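Local coordinates for protein probable 2-phosphosulfolactate phosphatase (Clostridium acetobutylicum, PDB 1VR0) that probably catalyses the magnesium-dependent hydrolysis of (2R)-O-phospho-3-sulfolactate to (2R)-3-sulfolactate and phosphate, at residues A[35-39]-A[130-135]; A[78-82]-A[91-95]; A[48-54]-A[100-106]. All coordinates share one frame; numbering follows the deposited sequence.

How the interactions relate
The three contacts come from one chain but from two sheets. Interaction 1 lies near the centre of the chain and pairs strands 33-37 and 129-133 of the larger mixed sheet. Interactions 2 and 3 form between its two segments in sequence, with 78-82 and 91-95 enclosed by 48-54 and 100-106. Interaction 2 lies on an outer strand of the smaller parallel sheet, and interaction 3 packs against its middle strand, 109-113. Their centres are 13 Å apart and they touch, Y100 OH probably bonding to S94 O. Interaction 1 is about 18 and 19 Å from interactions 3 and 2, centre to centre. D38 of interaction 1 and E82 and N95 of interaction 2 approach the bound sulfolactate, which is thus contacted from both sheets.

Interaction 1 of 3, residues A[35-39]-A[130-135]; sequences VVIDM and ILIGSV. With MG (magnesium ion), chain D.
V36 is held to strand 130-133 by two backbone hydrogen bonds, V36 N to L131 O (2.9 Å) and G133 N to V36 O (3.0 Å); the two strands run parallel, with short axes 4.6 Å apart and twisted by 34°. V35 CA adds a C-H...O contact to L131 O. On the face that carries V35 and L131, the two side chains meet obliquely by single methyls, V35 CG2 against L131 CD1 at 4.2 Å. On the other face V36 lies alongside I130, both pointing the same way, and V36 CG2 meets I130 CG2 at 3.9 Å. V36 CG2 reaches that neighbour because it stands beside its own backbone N (CG1 takes the place opposite N, chi1 179°). I37, on the face of V35, lays its CG1 3.8 Å from G133 O. Past the strand ends the selenomethionine M39 bends at chi3 (-53°), which brings its CE within 3.8 Å of V135 CG2. D38 turns away from segment 130-135, and its OD1 binds the magnesium ion together with two waters, G158 O and D167. T43 OG1 is hydrogen-bonded to both D38 N and G133 O. Strand 152-156 continues the sheet beyond V35 and I37, and strand 240-242 beyond I130. Helix 138-148 covers V35 and L131, helix 165-181 packs on I37 and V135, and helix 42-51 lies over I132, so the pairing sits deep between helices.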
ATOM      1  N   VAL A  35      12.831  -4.195   8.321  1.00 39.15           N
ATOM      2  CA  VAL A  35      13.319  -5.202   7.421  1.00 39.14           C
ATOM      3  C   VAL A  35      13.190  -4.652   6.004  1.00 39.23           C
ATOM      4  O   VAL A  35      12.094  -4.401   5.539  1.00 39.83           O
ATOM      5  CB  VAL A  35      12.494  -6.471   7.556  1.00 38.92           C
ATOM      6  CG1 VAL A  35      12.948  -7.519   6.546  1.00 38.91           C
ATOM      7  CG2 VAL A  35      12.567  -7.012   8.998  1.00 39.87           C
ATOM      8  N   VAL A  36      14.308  -4.432   5.330  1.00 39.34           N
ATOM      9  CA  VAL A  36      14.264  -3.864   3.998  1.00 39.47           C
ATOM     10  C   VAL A  36      14.246  -4.983   2.948  1.00 39.87           C
ATOM     11  O   VAL A  36      15.049  -5.931   2.999  1.00 40.21           O
ATOM     12  CB  VAL A  36      15.419  -2.909   3.765  1.00 39.17           C
ATOM     13  CG1 VAL A  36      15.350  -2.374   2.366  1.00 39.62           C
ATOM     14  CG2 VAL A  36      15.381  -1.760   4.775  1.00 39.40           C
ATOM     15  N   ILE A  37      13.325  -4.864   1.995  1.00 40.32           N
ATOM     16  CA  ILE A  37      13.181  -5.852   0.926  1.00 40.79           C
ATOM     17  C   ILE A  37      13.246  -5.232  -0.470  1.00 40.69           C
ATOM     18  O   ILE A  37      12.487  -4.334  -0.803  1.00 40.63           O
ATOM     19  CB  ILE A  37      11.891  -6.663   1.134  1.00 41.01           C
ATOM     20  CG1 ILE A  37      12.039  -7.488   2.420  1.00 42.29           C
ATOM     21  CG2 ILE A  37      11.649  -7.623   0.003  1.00 40.45           C
ATOM     22  CD1 ILE A  37      10.739  -8.011   2.937  1.00 43.65           C
ATOM     23  N   ASP A  38      14.193  -5.708  -1.267  1.00 41.00           N
ATOM     24  CA  ASP A  38      14.234  -5.416  -2.715  1.00 41.36           C
ATOM     25  C   ASP A  38      14.673  -6.726  -3.400  1.00 41.59           C
ATOM     26  O   ASP A  38      15.820  -6.869  -3.813  1.00 42.26           O
ATOM     27  CB  ASP A  38      15.210  -4.260  -3.010  1.00 40.62           C
ATOM     28  CG  ASP A  38      15.144  -3.780  -4.446  1.00 42.53           C
ATOM     29  OD1 ASP A  38      14.033  -3.632  -4.966  1.00 47.60           O
ATOM     30  OD2 ASP A  38      16.187  -3.517  -5.091  1.00 45.11           O
HETATM   31  N   MSE A  39      13.777  -7.701  -3.498  1.00 41.73           N
HETATM   32  CA  MSE A  39      14.217  -9.068  -3.822  1.00 42.60           C
HETATM   33  C   MSE A  39      14.725  -9.231  -5.250  1.00 41.85           C
HETATM   34  O   MSE A  39      15.528 -10.148  -5.540  1.00 41.99           O
HETATM   35  CB  MSE A  39      13.127 -10.098  -3.529  1.00 42.20           C
HETATM   36  CG  MSE A  39      11.859  -9.855  -4.280  1.00 44.62           C
HETATM   37 SE   MSE A  39      10.761 -11.480  -4.546  1.00 44.38          SE
HETATM   38  CE  MSE A  39      12.118 -12.646  -5.347  1.00 44.46           C
ATOM     39  N   ILE A 130      18.158  -2.197  11.442  1.00 39.48           N
ATOM     40  CA  ILE A 130      17.816  -2.388  10.032  1.00 39.26           C
ATOM     41  C   ILE A 130      18.330  -3.741   9.522  1.00 38.93           C
ATOM     42  O   ILE A 130      19.528  -3.942   9.383  1.00 39.08           O
ATOM     43  CB  ILE A 130      18.394  -1.304   9.108  1.00 39.31           C
ATOM     44  CG1 ILE A 130      17.881   0.087   9.481  1.00 39.42           C
ATOM     45  CG2 ILE A 130      18.045  -1.641   7.635  1.00 38.77           C
ATOM     46  CD1 ILE A 130      18.760   0.815  10.403  1.00 40.25           C
ATOM     47  N   LEU A 131      17.416  -4.643   9.213  1.00 38.66           N
ATOM     48  CA  LEU A 131      17.749  -5.955   8.666  1.00 38.72           C
ATOM     49  C   LEU A 131      17.591  -5.999   7.170  1.00 38.52           C
ATOM     50  O   LEU A 131      16.763  -5.310   6.606  1.00 39.22           O
ATOM     51  CB  LEU A 131      16.832  -7.024   9.260  1.00 38.55           C
ATOM     52  CG  LEU A 131      16.795  -7.103  10.786  1.00 39.08           C
ATOM     53  CD1 LEU A 131      15.854  -8.227  11.222  1.00 39.89           C
ATOM     54  CD2 LEU A 131      18.201  -7.319  11.386  1.00 39.76           C
ATOM     55  N   ILE A 132      18.370  -6.837   6.513  1.00 38.49           N
ATOM     56  CA  ILE A 132      18.257  -6.968   5.071  1.00 38.28           C
ATOM     57  C   ILE A 132      17.613  -8.294   4.786  1.00 38.41           C
ATOM     58  O   ILE A 132      18.132  -9.314   5.192  1.00 38.06           O
ATOM     59  CB  ILE A 132      19.622  -6.924   4.378  1.00 38.01           C
ATOM     60  CG1 ILE A 132      20.352  -5.609   4.708  1.00 37.78           C
ATOM     61  CG2 ILE A 132      19.435  -7.100   2.903  1.00 37.93           C
ATOM     62  CD1 ILE A 132      19.541  -4.326   4.434  1.00 36.70           C
ATOM     63  N   GLY A 133      16.479  -8.271   4.089  1.00 38.78           N
ATOM     64  CA  GLY A 133      15.717  -9.478   3.850  1.00 39.01           C
ATOM     65  C   GLY A 133      15.431  -9.760   2.399  1.00 39.24           C
ATOM     66  O   GLY A 133      15.419  -8.869   1.552  1.00 39.57           O
ATOM     67  N   SER A 134      15.205 -11.035   2.122  1.00 39.60           N
ATOM     68  CA  SER A 134      14.977 -11.517   0.763  1.00 39.68           C
ATOM     69  C   SER A 134      14.332 -12.865   0.917  1.00 39.67           C
ATOM     70  O   SER A 134      14.263 -13.407   2.040  1.00 39.80           O
ATOM     71  CB  SER A 134      16.315 -11.653   0.030  1.00 40.13           C
ATOM     72  OG  SER A 134      17.188 -12.607   0.662  1.00 40.00           O
ATOM     73  N   VAL A 135      13.919 -13.454  -0.194  1.00 39.65           N
ATOM     74  CA  VAL A 135      13.436 -14.847  -0.148  1.00 39.79           C
ATOM     75  C   VAL A 135      14.528 -15.782   0.348  1.00 39.42           C
ATOM     76  O   VAL A 135      14.268 -16.729   1.097  1.00 39.56           O
ATOM     77  CB  VAL A 135      12.903 -15.332  -1.537  1.00 39.44           C
ATOM     78  CG1 VAL A 135      12.322 -16.741  -1.455  1.00 39.75           C
ATOM     79  CG2 VAL A 135      11.838 -14.411  -2.021  1.00 40.68           C
TER
HETATM   80 MG    MG D 400      11.982  -3.799  -5.599  1.00 35.97          MG
HETATM   81  O   HOH W   1      12.370  -6.299  -5.824  1.00 26.12           O
HETATM   82  O   HOH W   2      10.945  -4.304  -7.792  1.00 45.17           O

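Interaction 2 of 3, residues A[78-82]-A[91-95]; sequences ILGGE and FDFSN. With 3SL ((2R)-3-sulfolactic acid), chain E.
L79 and F91 form the tightest part of the contact. L79 CB lies over one face of the F91 ring, offset toward its rim, in a CH-pi contact 3.9 Å from the centroid, while L79 CD1 comes near F91 CD1 and L79 CD2 near F91 CZ. The two side chains cross at about a right angle. G80 O comes to the ring edge, 3.4 Å from F91 CE2. Next to this apolar patch L79 O receives two amides, F93 N at 2.9 Å and D92 N at 2.8 Å, the latter more bent. With CG beside its backbone N (chi1 -62°), D92 brings OD2 to L79 N at 2.9 Å, met on the anti side of the carboxylate. Against this packing stands a looser rim: D92 is solvent-exposed although its OD2 is bonded, I78 CD1 and F93 CE2 meet at 4.2 Å, and a water bridges G81 O and F93 O. G81 N to S94 O is longer, 3.2 Å, the donor standing above the carbonyl plane. At the end of the strand E82 CG packs on N95 CB. Backbone bonds and the D92 carboxylate thus fix the two segments to each other, which positions E82, its OE1 held by T115 OG1 and G85 N, and N95, whose ND2 donates at 2.9 Å to O3S of the sulfolactate, a ligand that R41 NH1 also binds.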
ATOM      1  N   ILE A  78      35.177  -2.806  -4.243  1.00 39.32           N
ATOM      2  CA  ILE A  78      34.638  -3.065  -5.568  1.00 39.16           C
ATOM      3  C   ILE A  78      33.323  -2.290  -5.774  1.00 39.44           C
ATOM      4  O   ILE A  78      32.622  -1.969  -4.808  1.00 39.26           O
ATOM      5  CB  ILE A  78      34.406  -4.575  -5.803  1.00 39.14           C
ATOM      6  CG1 ILE A  78      33.511  -5.187  -4.719  1.00 39.43           C
ATOM      7  CG2 ILE A  78      35.737  -5.329  -5.832  1.00 38.78           C
ATOM      8  CD1 ILE A  78      33.208  -6.667  -4.950  1.00 39.38           C
ATOM      9  N   LEU A  79      33.000  -2.002  -7.034  1.00 39.46           N
ATOM     10  CA  LEU A  79      31.812  -1.217  -7.405  1.00 39.32           C
ATOM     11  C   LEU A  79      30.748  -2.081  -8.077  1.00 39.23           C
ATOM     12  O   LEU A  79      30.983  -2.658  -9.134  1.00 39.23           O
ATOM     13  CB  LEU A  79      32.212  -0.100  -8.382  1.00 39.23           C
ATOM     14  CG  LEU A  79      32.934   1.114  -7.803  1.00 38.57           C
ATOM     15  CD1 LEU A  79      33.521   1.942  -8.900  1.00 37.56           C
ATOM     16  CD2 LEU A  79      31.987   1.961  -6.969  1.00 38.33           C
ATOM     17  N   GLY A  80      29.569  -2.134  -7.485  1.00 39.66           N
ATOM     18  CA  GLY A  80      28.425  -2.832  -8.094  1.00 39.80           C
ATOM     19  C   GLY A  80      27.090  -2.112  -7.944  1.00 39.62           C
ATOM     20  O   GLY A  80      27.013  -1.056  -7.338  1.00 38.90           O
ATOM     21  N   GLY A  81      26.045  -2.718  -8.502  1.00 40.27           N
ATOM     22  CA  GLY A  81      24.682  -2.153  -8.530  1.00 40.38           C
ATOM     23  C   GLY A  81      24.159  -1.968  -9.939  1.00 40.39           C
ATOM     24  O   GLY A  81      24.585  -2.634 -10.869  1.00 39.86           O
ATOM     25  N   GLU A  82      23.225  -1.040 -10.100  1.00 41.01           N
ATOM     26  CA  GLU A  82      22.626  -0.788 -11.431  1.00 41.16           C
ATOM     27  C   GLU A  82      21.869   0.519 -11.543  1.00 41.14           C
ATOM     28  O   GLU A  82      21.437   1.104 -10.539  1.00 40.79           O
ATOM     29  CB  GLU A  82      21.657  -1.913 -11.808  1.00 40.83           C
ATOM     30  CG  GLU A  82      20.622  -2.238 -10.734  1.00 40.92           C
ATOM     31  CD  GLU A  82      19.471  -1.199 -10.576  1.00 40.77           C
ATOM     32  OE1 GLU A  82      19.147  -0.440 -11.509  1.00 43.10           O
ATOM     33  OE2 GLU A  82      18.848  -1.151  -9.502  1.00 39.94           O
ATOM     34  N   PHE A  91      31.856   0.493 -13.491  1.00 39.64           N
ATOM     35  CA  PHE A  91      31.703  -0.356 -12.291  1.00 39.50           C
ATOM     36  C   PHE A  91      32.299  -1.729 -12.549  1.00 39.28           C
ATOM     37  O   PHE A  91      32.581  -2.080 -13.685  1.00 39.08           O
ATOM     38  CB  PHE A  91      30.217  -0.498 -11.868  1.00 39.69           C
ATOM     39  CG  PHE A  91      29.701   0.628 -10.999  1.00 38.95           C
ATOM     40  CD1 PHE A  91      30.188   1.927 -11.121  1.00 39.87           C
ATOM     41  CD2 PHE A  91      28.731   0.383 -10.065  1.00 39.45           C
ATOM     42  CE1 PHE A  91      29.709   2.956 -10.314  1.00 39.43           C
ATOM     43  CE2 PHE A  91      28.246   1.416  -9.238  1.00 40.44           C
ATOM     44  CZ  PHE A  91      28.745   2.700  -9.371  1.00 40.28           C
ATOM     45  N   ASP A  92      32.478  -2.498 -11.482  1.00 39.17           N
ATOM     46  CA  ASP A  92      33.091  -3.820 -11.574  1.00 39.09           C
ATOM     47  C   ASP A  92      32.037  -4.880 -11.855  1.00 39.60           C
ATOM     48  O   ASP A  92      32.257  -5.785 -12.663  1.00 39.38           O
ATOM     49  CB  ASP A  92      33.858  -4.127 -10.280  1.00 38.57           C
ATOM     50  CG  ASP A  92      34.990  -3.150 -10.040  1.00 37.55           C
ATOM     51  OD1 ASP A  92      35.808  -2.980 -10.958  1.00 38.62           O
ATOM     52  OD2 ASP A  92      35.061  -2.523  -8.968  1.00 34.04           O
ATOM     53  N   PHE A  93      30.893  -4.755 -11.192  1.00 39.81           N
ATOM     54  CA  PHE A  93      29.824  -5.705 -11.340  1.00 40.17           C
ATOM     55  C   PHE A  93      28.499  -5.004 -11.465  1.00 40.29           C
ATOM     56  O   PHE A  93      28.369  -3.790 -11.267  1.00 40.27           O
ATOM     57  CB  PHE A  93      29.826  -6.680 -10.159  1.00 41.04           C
ATOM     58  CG  PHE A  93      31.105  -7.415 -10.033  1.00 42.13           C
ATOM     59  CD1 PHE A  93      31.466  -8.367 -11.010  1.00 44.20           C
ATOM     60  CD2 PHE A  93      31.998  -7.115  -9.019  1.00 42.99           C
ATOM     61  CE1 PHE A  93      32.713  -9.042 -10.966  1.00 42.56           C
ATOM     62  CE2 PHE A  93      33.238  -7.767  -8.959  1.00 44.29           C
ATOM     63  CZ  PHE A  93      33.593  -8.747  -9.956  1.00 42.77           C
ATOM     64  N   SER A  94      27.509  -5.806 -11.811  1.00 40.24           N
ATOM     65  CA  SER A  94      26.173  -5.337 -12.077  1.00 39.93           C
ATOM     66  C   SER A  94      25.373  -5.670 -10.843  1.00 39.62           C
ATOM     67  O   SER A  94      25.933  -5.613  -9.753  1.00 39.49           O
ATOM     68  CB  SER A  94      25.696  -5.997 -13.370  1.00 39.62           C
ATOM     69  OG  SER A  94      24.323  -6.176 -13.385  1.00 40.91           O
ATOM     70  N   ASN A  95      24.085  -5.970 -10.985  1.00 39.71           N
ATOM     71  CA  ASN A  95      23.235  -6.277  -9.830  1.00 40.15           C
ATOM     72  C   ASN A  95      22.647  -7.703  -9.878  1.00 39.94           C
ATOM     73  O   ASN A  95      21.585  -7.981  -9.335  1.00 39.61           O
ATOM     74  CB  ASN A  95      22.139  -5.208  -9.649  1.00 40.27           C
ATOM     75  CG  ASN A  95      21.714  -5.091  -8.225  1.00 40.99           C
ATOM     76  OD1 ASN A  95      22.561  -4.983  -7.352  1.00 47.25           O
ATOM     77  ND2 ASN A  95      20.426  -5.171  -7.956  1.00 40.39           N
TER
HETATM   78  O11 3SL E 300      14.678  -1.331 -12.721  1.00 73.89           O
HETATM   79  C1  3SL E 300      15.303  -2.409 -12.697  1.00 73.32           C
HETATM   80  O12 3SL E 300      15.219  -3.315 -13.564  1.00 73.24           O
HETATM   81  C2  3SL E 300      16.211  -2.608 -11.543  1.00 73.16           C
HETATM   82  O2  3SL E 300      15.538  -2.105 -10.391  1.00 70.38           O
HETATM   83  C3  3SL E 300      16.531  -4.088 -11.459  1.00 75.28           C
HETATM   84  S   3SL E 300      17.338  -4.468 -10.058  1.00 78.91           S
HETATM   85  O3S 3SL E 300      18.780  -4.595 -10.333  1.00 79.24           O
HETATM   86  O1S 3SL E 300      16.952  -3.629  -8.872  1.00 77.80           O
HETATM   87  O2S 3SL E 300      16.991  -5.854  -9.723  1.00 82.36           O
HETATM   88  O   HOH W   3      26.899  -1.634 -12.047  1.00 33.50           O

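Interaction 3 of 3, residues A[48-54]-A[100-106]; sequences TALNNGC and YTEDVVK
T48 begins the contact lightly, its CG2 passing Y100 O. One residue on, A49 CB rests against Y100 CB at 4.1 Å, and A49 O is touched by V105 CG2 at 3.6 Å. N52, the first residue past the helix, contributes the largest share of segment 48-54. Its CG stands beside the backbone N (chi1 -68°), which swings the amide across to segment 100-106, where ND2 donates to Y100 O over 2.8 Å in a nearly straight bond (163°). The acceptor lies almost in the amide plane. N52 CB packs on V105 CG2, and N52 O faces E102 CA in a C-H...O contact, with E102 CG and V105 CG2 close by. G53, with its positive phi of 97°, turns the chain, and G53 O lies 3.5 Å from K106 CA in another C-H...O contact. C54 finishes the walk, its CA 3.3 Å from V105 O and its CB touching V105 CB. L110 of strand 109-113 touches A49, C54 and Y100. On the partner side T101 caps the short helix 102-105 through a weak bond from V104 N to its OG1. Helix 42-51 ends in a Schellman motif with G53 as its C-prime residue (C54 N to A49 O, G53 N to L50 O); this helix end is thereby seated beside the short capped helix, with A49, C54 and Y100 meeting on L110 of strand 109-113, the central strand of the smaller parallel sheet.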
ATOM      1  N   THR A  48      23.472 -12.469  -0.718  1.00 38.59           N
ATOM      2  CA  THR A  48      24.332 -13.438  -1.340  1.00 38.56           C
ATOM      3  C   THR A  48      25.823 -13.073  -1.128  1.00 38.63           C
ATOM      4  O   THR A  48      26.646 -13.910  -0.714  1.00 38.90           O
ATOM      5  CB  THR A  48      23.978 -13.562  -2.837  1.00 38.84           C
ATOM      6  OG1 THR A  48      22.643 -14.058  -2.963  1.00 38.37           O
ATOM      7  CG2 THR A  48      24.930 -14.502  -3.572  1.00 38.43           C
ATOM      8  N   ALA A  49      26.150 -11.826  -1.390  1.00 38.00           N
ATOM      9  CA  ALA A  49      27.503 -11.377  -1.306  1.00 37.90           C
ATOM     10  C   ALA A  49      28.084 -11.597   0.082  1.00 38.04           C
ATOM     11  O   ALA A  49      29.190 -12.150   0.217  1.00 37.87           O
ATOM     12  CB  ALA A  49      27.559  -9.923  -1.673  1.00 37.96           C
ATOM     13  N   LEU A  50      27.331 -11.177   1.102  1.00 37.75           N
ATOM     14  CA  LEU A  50      27.752 -11.318   2.487  1.00 37.87           C
ATOM     15  C   LEU A  50      27.870 -12.770   2.938  1.00 37.58           C
ATOM     16  O   LEU A  50      28.823 -13.125   3.623  1.00 37.63           O
ATOM     17  CB  LEU A  50      26.820 -10.520   3.402  1.00 37.88           C
ATOM     18  CG  LEU A  50      27.238  -9.053   3.352  1.00 38.08           C
ATOM     19  CD1 LEU A  50      26.127  -8.148   3.612  1.00 38.82           C
ATOM     20  CD2 LEU A  50      28.374  -8.804   4.337  1.00 39.07           C
ATOM     21  N   ASN A  51      26.937 -13.591   2.491  1.00 37.25           N
ATOM     22  CA  ASN A  51      27.000 -15.023   2.674  1.00 37.41           C
ATOM     23  C   ASN A  51      28.229 -15.658   2.024  1.00 37.58           C
ATOM     24  O   ASN A  51      28.692 -16.675   2.486  1.00 37.34           O
ATOM     25  CB  ASN A  51      25.748 -15.672   2.078  1.00 37.43           C
ATOM     26  CG  ASN A  51      25.619 -17.125   2.452  1.00 36.77           C
ATOM     27  OD1 ASN A  51      25.570 -17.471   3.626  1.00 36.45           O
ATOM     28  ND2 ASN A  51      25.579 -17.987   1.451  1.00 35.76           N
ATOM     29  N   ASN A  52      28.723 -15.076   0.935  1.00 38.05           N
ATOM     30  CA  ASN A  52      29.929 -15.575   0.270  1.00 38.43           C
ATOM     31  C   ASN A  52      31.233 -14.936   0.762  1.00 38.97           C
ATOM     32  O   ASN A  52      32.246 -15.011   0.079  1.00 39.14           O
ATOM     33  CB  ASN A  52      29.816 -15.363  -1.237  1.00 38.58           C
ATOM     34  CG  ASN A  52      28.756 -16.221  -1.873  1.00 38.45           C
ATOM     35  OD1 ASN A  52      28.289 -17.189  -1.280  1.00 39.04           O
ATOM     36  ND2 ASN A  52      28.379 -15.878  -3.103  1.00 38.36           N
ATOM     37  N   GLY A  53      31.203 -14.289   1.926  1.00 39.45           N
ATOM     38  CA  GLY A  53      32.415 -13.891   2.615  1.00 39.74           C
ATOM     39  C   GLY A  53      32.823 -12.463   2.360  1.00 40.56           C
ATOM     40  O   GLY A  53      33.921 -12.031   2.724  1.00 41.30           O
ATOM     41  N   CYS A  54      31.962 -11.710   1.715  1.00 41.60           N
ATOM     42  CA  CYS A  54      32.171 -10.281   1.552  1.00 41.45           C
ATOM     43  C   CYS A  54      32.315  -9.620   2.910  1.00 41.24           C
ATOM     44  O   CYS A  54      31.602  -9.975   3.846  1.00 41.44           O
ATOM     45  CB  CYS A  54      30.963  -9.722   0.841  1.00 41.67           C
ATOM     46  SG  CYS A  54      30.947  -7.981   0.592  1.00 44.57           S
ATOM     47  N   TYR A 100      28.513 -12.288  -7.714  1.00 40.94           N
ATOM     48  CA  TYR A 100      29.146 -12.077  -6.416  1.00 40.00           C
ATOM     49  C   TYR A 100      29.501 -13.390  -5.757  1.00 39.50           C
ATOM     50  O   TYR A 100      29.084 -13.677  -4.623  1.00 38.83           O
ATOM     51  CB  TYR A 100      28.254 -11.221  -5.507  1.00 39.92           C
ATOM     52  CG  TYR A 100      27.993  -9.872  -6.104  1.00 39.97           C
ATOM     53  CD1 TYR A 100      28.864  -8.818  -5.861  1.00 39.64           C
ATOM     54  CD2 TYR A 100      26.894  -9.650  -6.958  1.00 38.63           C
ATOM     55  CE1 TYR A 100      28.647  -7.557  -6.424  1.00 40.36           C
ATOM     56  CE2 TYR A 100      26.680  -8.403  -7.531  1.00 38.86           C
ATOM     57  CZ  TYR A 100      27.568  -7.355  -7.253  1.00 40.05           C
ATOM     58  OH  TYR A 100      27.426  -6.106  -7.813  1.00 39.72           O
ATOM     59  N   THR A 101      30.297 -14.169  -6.479  1.00 39.48           N
ATOM     60  CA  THR A 101      30.841 -15.427  -5.978  1.00 39.38           C
ATOM     61  C   THR A 101      31.881 -15.180  -4.902  1.00 39.93           C
ATOM     62  O   THR A 101      32.459 -14.095  -4.829  1.00 40.00           O
ATOM     63  CB  THR A 101      31.542 -16.249  -7.108  1.00 39.12           C
ATOM     64  OG1 THR A 101      32.738 -15.580  -7.557  1.00 39.14           O
ATOM     65  CG2 THR A 101      30.632 -16.475  -8.253  1.00 37.76           C
ATOM     66  N   GLU A 102      32.150 -16.208  -4.098  1.00 40.84           N
ATOM     67  CA  GLU A 102      33.140 -16.129  -3.017  1.00 41.33           C
ATOM     68  C   GLU A 102      34.534 -15.717  -3.516  1.00 41.36           C
ATOM     69  O   GLU A 102      35.251 -14.945  -2.876  1.00 41.33           O
ATOM     70  CB  GLU A 102      33.209 -17.467  -2.256  1.00 41.08           C
ATOM     71  CG  GLU A 102      33.997 -17.373  -0.931  1.00 42.32           C
ATOM     72  CD  GLU A 102      34.441 -18.716  -0.419  1.00 43.28           C
ATOM     73  OE1 GLU A 102      33.646 -19.648  -0.611  1.00 46.93           O
ATOM     74  OE2 GLU A 102      35.556 -18.838   0.169  1.00 44.29           O
ATOM     75  N   ASP A 103      34.897 -16.224  -4.681  1.00 41.78           N
ATOM     76  CA  ASP A 103      36.164 -15.904  -5.306  1.00 42.13           C
ATOM     77  C   ASP A 103      36.305 -14.409  -5.585  1.00 41.44           C
ATOM     78  O   ASP A 103      37.359 -13.817  -5.428  1.00 41.41           O
ATOM     79  CB  ASP A 103      36.217 -16.672  -6.627  1.00 42.54           C
ATOM     80  CG  ASP A 103      37.589 -17.103  -6.985  1.00 45.18           C
ATOM     81  OD1 ASP A 103      38.564 -16.645  -6.315  1.00 47.41           O
ATOM     82  OD2 ASP A 103      37.685 -17.909  -7.959  1.00 49.69           O
ATOM     83  N   VAL A 104      35.201 -13.813  -5.984  1.00 41.11           N
ATOM     84  CA  VAL A 104      35.145 -12.416  -6.381  1.00 40.80           C
ATOM     85  C   VAL A 104      35.004 -11.459  -5.172  1.00 40.46           C
ATOM     86  O   VAL A 104      35.581 -10.371  -5.159  1.00 39.94           O
ATOM     87  CB  VAL A 104      33.958 -12.249  -7.374  1.00 40.89           C
ATOM     88  CG1 VAL A 104      33.499 -10.803  -7.503  1.00 41.27           C
ATOM     89  CG2 VAL A 104      34.328 -12.849  -8.724  1.00 41.13           C
ATOM     90  N   VAL A 105      34.237 -11.871  -4.164  1.00 40.06           N
ATOM     91  CA  VAL A 105      33.904 -10.981  -3.071  1.00 40.02           C
ATOM     92  C   VAL A 105      34.577 -11.229  -1.739  1.00 39.65           C
ATOM     93  O   VAL A 105      34.462 -10.392  -0.858  1.00 39.16           O
ATOM     94  CB  VAL A 105      32.376 -10.954  -2.774  1.00 40.19           C
ATOM     95  CG1 VAL A 105      31.639 -10.518  -3.972  1.00 40.18           C
ATOM     96  CG2 VAL A 105      31.861 -12.298  -2.266  1.00 40.57           C
ATOM     97  N   LYS A 106      35.249 -12.359  -1.552  1.00 39.65           N
ATOM     98  CA  LYS A 106      35.678 -12.685  -0.199  1.00 39.49           C
ATOM     99  C   LYS A 106      36.631 -11.610   0.339  1.00 39.26           C
ATOM    100  O   LYS A 106      37.653 -11.305  -0.252  1.00 38.84           O
ATOM    101  CB  LYS A 106      36.289 -14.078  -0.090  1.00 39.85           C
ATOM    102  CG  LYS A 106      36.258 -14.658   1.343  1.00 39.64           C
ATOM    103  CD  LYS A 106      37.398 -15.624   1.548  1.00 39.64           C
ATOM    104  CE  LYS A 106      37.232 -16.490   2.800  1.00 40.06           C
ATOM    105  NZ  LYS A 106      38.362 -17.494   2.930  1.00 39.24           N
TER